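Local coordinates for protein aminoglycoside 6-adenylyltransferase (Bacillus subtilis, PDB 2PBE) that transfers the nucleoside monophosphate of ATP or GTP to the 6-hydroxyl of streptomycin, giving resistance to that antibiotic, at residues D155-E160 and L192-A197. Sequence-based numbering, arbitrary orientation.
Sequences DDCCNE and LLRMMA
The methyl end of Met195, a selenomethionine, meets both cysteines of 155-160: its CE lies 3.6 Å from Cys158 SG and 3.9 Å from Cys157 SG. Cys157 CB, 4.0 Å from the same Met195 CE, extends the apolar patch. The path of the Met195 chain accounts for this reach: CG stands anti to the backbone N (chi1 -169°), and bends at chi2 and chi3 bring CE toward the two cysteine sulfurs. Beside it, the aliphatic part of Arg194 takes the other flank of Cys157, with Arg194 CD 4.1 Å from Cys157 SG. The guanidinium group is anchored beyond the pair, where Arg194 NH2 hydrogen-bonds to the backbone carbonyl O of Gln143. No hydrogen bond links the two segments, and only 175 Å² is buried between them, so contact rests on a few side-chain atoms. The segment axes are 10.1 Å apart and run nearly antiparallel at 153°, with Cys157 and Met195 nearest in register (CA to CA 7.3 Å). Consecutive helices 151-173 and 177-204 thus form an antiparallel hairpin with a short connection. Helix 238-263 packs against both segments, its Phe252 touching Cys158 and Met195, while Pro268 borders Cys158.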
ATOM      1  N   ASP A 155       4.437   8.039 -16.967  1.00 29.06           N
ATOM      2  CA  ASP A 155       5.522   7.814 -17.898  1.00 27.95           C
ATOM      3  C   ASP A 155       6.792   7.428 -17.142  1.00 27.91           C
ATOM      4  O   ASP A 155       7.540   6.559 -17.580  1.00 28.05           O
ATOM      5  CB  ASP A 155       5.754   9.073 -18.721  1.00 27.57           C
ATOM      6  CG  ASP A 155       6.840   8.889 -19.740  1.00 30.72           C
ATOM      7  OD1 ASP A 155       8.035   9.027 -19.371  1.00 32.24           O
ATOM      8  OD2 ASP A 155       6.499   8.580 -20.902  1.00 31.67           O
ATOM      9  N   ASP A 156       7.022   8.048 -15.992  1.00 27.13           N
ATOM     10  CA  ASP A 156       8.199   7.711 -15.215  1.00 26.89           C
ATOM     11  C   ASP A 156       8.199   6.236 -14.787  1.00 27.32           C
ATOM     12  O   ASP A 156       9.199   5.545 -14.939  1.00 28.23           O
ATOM     13  CB  ASP A 156       8.314   8.593 -13.978  1.00 29.13           C
ATOM     14  CG  ASP A 156       8.651  10.039 -14.302  1.00 32.07           C
ATOM     15  OD1 ASP A 156       9.225  10.313 -15.376  1.00 32.09           O
ATOM     16  OD2 ASP A 156       8.354  10.904 -13.457  1.00 33.73           O
ATOM     17  N   CYS A 157       7.079   5.746 -14.275  1.00 27.27           N
ATOM     18  CA  CYS A 157       7.027   4.350 -13.851  1.00 27.52           C
ATOM     19  C   CYS A 157       7.334   3.390 -14.990  1.00 27.31           C
ATOM     20  O   CYS A 157       7.996   2.373 -14.784  1.00 27.54           O
ATOM     21  CB  CYS A 157       5.664   4.004 -13.266  1.00 27.42           C
ATOM     22  SG  CYS A 157       5.617   2.354 -12.521  1.00 28.27           S
ATOM     23  N   CYS A 158       6.867   3.715 -16.191  1.00 26.69           N
ATOM     24  CA  CYS A 158       7.107   2.857 -17.342  1.00 26.50           C
ATOM     25  C   CYS A 158       8.568   2.969 -17.773  1.00 26.05           C
ATOM     26  O   CYS A 158       9.199   1.973 -18.136  1.00 26.84           O
ATOM     27  CB  CYS A 158       6.197   3.238 -18.497  1.00 26.89           C
ATOM     28  SG  CYS A 158       4.447   2.982 -18.163  1.00 29.98           S
ATOM     29  N   ASN A 159       9.109   4.181 -17.717  1.00 24.86           N
ATOM     30  CA  ASN A 159      10.485   4.421 -18.108  1.00 23.33           C
ATOM     31  C   ASN A 159      11.411   3.583 -17.239  1.00 23.16           C
ATOM     32  O   ASN A 159      12.209   2.805 -17.744  1.00 23.01           O
ATOM     33  CB  ASN A 159      10.801   5.908 -17.961  1.00 22.53           C
ATOM     34  CG  ASN A 159      12.079   6.310 -18.669  1.00 22.39           C
ATOM     35  OD1 ASN A 159      12.055   6.884 -19.763  1.00 19.74           O
ATOM     36  ND2 ASN A 159      13.202   6.004 -18.049  1.00 19.01           N
ATOM     37  N   GLU A 160      11.261   3.713 -15.930  1.00 23.43           N
ATOM     38  CA  GLU A 160      12.080   2.975 -14.977  1.00 24.99           C
ATOM     39  C   GLU A 160      11.914   1.474 -15.127  1.00 24.98           C
ATOM     40  O   GLU A 160      12.892   0.720 -15.140  1.00 25.35           O
ATOM     41  CB  GLU A 160      11.713   3.380 -13.545  1.00 27.52           C
ATOM     42  CG  GLU A 160      12.545   2.717 -12.448  1.00 32.91           C
ATOM     43  CD  GLU A 160      13.999   3.188 -12.409  1.00 36.57           C
ATOM     44  OE1 GLU A 160      14.720   2.800 -11.463  1.00 38.37           O
ATOM     45  OE2 GLU A 160      14.425   3.935 -13.322  1.00 39.02           O
ATOM     46  N   LEU A 192       6.093  -2.820 -11.081  1.00 26.85           N
ATOM     47  CA  LEU A 192       4.912  -3.517 -11.559  1.00 27.83           C
ATOM     48  C   LEU A 192       3.843  -3.333 -10.469  1.00 30.04           C
ATOM     49  O   LEU A 192       2.673  -3.062 -10.758  1.00 30.41           O
ATOM     50  CB  LEU A 192       5.220  -5.003 -11.750  1.00 25.48           C
ATOM     51  CG  LEU A 192       4.022  -5.957 -11.796  1.00 25.41           C
ATOM     52  CD1 LEU A 192       3.079  -5.576 -12.952  1.00 24.91           C
ATOM     53  CD2 LEU A 192       4.524  -7.391 -11.967  1.00 25.11           C
ATOM     54  N   LEU A 193       4.276  -3.453  -9.215  1.00 30.25           N
ATOM     55  CA  LEU A 193       3.393  -3.289  -8.071  1.00 30.83           C
ATOM     56  C   LEU A 193       2.790  -1.896  -7.985  1.00 31.50           C
ATOM     57  O   LEU A 193       1.615  -1.745  -7.647  1.00 30.26           O
ATOM     58  CB  LEU A 193       4.151  -3.576  -6.789  1.00 31.97           C
ATOM     59  CG  LEU A 193       4.237  -4.993  -6.251  1.00 32.62           C
ATOM     60  CD1 LEU A 193       4.919  -4.928  -4.906  1.00 33.83           C
ATOM     61  CD2 LEU A 193       2.846  -5.589  -6.096  1.00 32.55           C
ATOM     62  N   ARG A 194       3.601  -0.876  -8.260  1.00 33.80           N
ATOM     63  CA  ARG A 194       3.126   0.504  -8.227  1.00 35.07           C
ATOM     64  C   ARG A 194       2.079   0.649  -9.297  1.00 35.06           C
ATOM     65  O   ARG A 194       1.041   1.253  -9.071  1.00 35.45           O
ATOM     66  CB  ARG A 194       4.260   1.487  -8.519  1.00 36.50           C
ATOM     67  CG  ARG A 194       3.848   2.947  -8.450  1.00 37.67           C
ATOM     68  CD  ARG A 194       5.024   3.850  -8.727  1.00 40.92           C
ATOM     69  NE  ARG A 194       6.147   3.604  -7.818  1.00 43.11           N
ATOM     70  CZ  ARG A 194       6.230   4.117  -6.595  1.00 46.03           C
ATOM     71  NH1 ARG A 194       5.261   4.916  -6.122  1.00 41.85           N
ATOM     72  NH2 ARG A 194       7.283   3.819  -5.848  1.00 48.55           N
HETATM   73  N   MSE A 195       2.369   0.096 -10.470  1.00 35.77           N
HETATM   74  CA  MSE A 195       1.440   0.145 -11.597  1.00 37.36           C
HETATM   75  C   MSE A 195       0.120  -0.520 -11.210  1.00 36.71           C
HETATM   76  O   MSE A 195      -0.962  -0.032 -11.557  1.00 36.16           O
HETATM   77  CB  MSE A 195       2.046  -0.573 -12.816  1.00 39.01           C
HETATM   78  CG  MSE A 195       1.280  -0.341 -14.114  1.00 41.77           C
HETATM   79 SE   MSE A 195       0.925   1.553 -14.483  1.00 49.23          SE
HETATM   80  CE  MSE A 195       2.706   2.120 -15.110  1.00 44.37           C
HETATM   81  N   MSE A 196       0.214  -1.637 -10.495  1.00 35.40           N
HETATM   82  CA  MSE A 196      -0.977  -2.345 -10.073  1.00 35.29           C
HETATM   83  C   MSE A 196      -1.705  -1.538  -9.000  1.00 33.81           C
HETATM   84  O   MSE A 196      -2.936  -1.494  -8.969  1.00 31.72           O
HETATM   85  CB  MSE A 196      -0.596  -3.724  -9.542  1.00 38.49           C
HETATM   86  CG  MSE A 196      -0.067  -4.649 -10.623  1.00 43.00           C
HETATM   87 SE   MSE A 196       0.602  -6.388 -10.015  1.00 53.22          SE
HETATM   88  CE  MSE A 196      -1.010  -7.464 -10.034  1.00 48.97           C
ATOM     89  N   ALA A 197      -0.941  -0.887  -8.131  1.00 32.97           N
ATOM     90  CA  ALA A 197      -1.533  -0.079  -7.078  1.00 33.18           C
ATOM     91  C   ALA A 197      -2.257   1.109  -7.695  1.00 33.60           C
ATOM     92  O   ALA A 197      -3.353   1.470  -7.253  1.00 35.66           O
ATOM     93  CB  ALA A 197      -0.464   0.394  -6.108  1.00 31.73           C
TER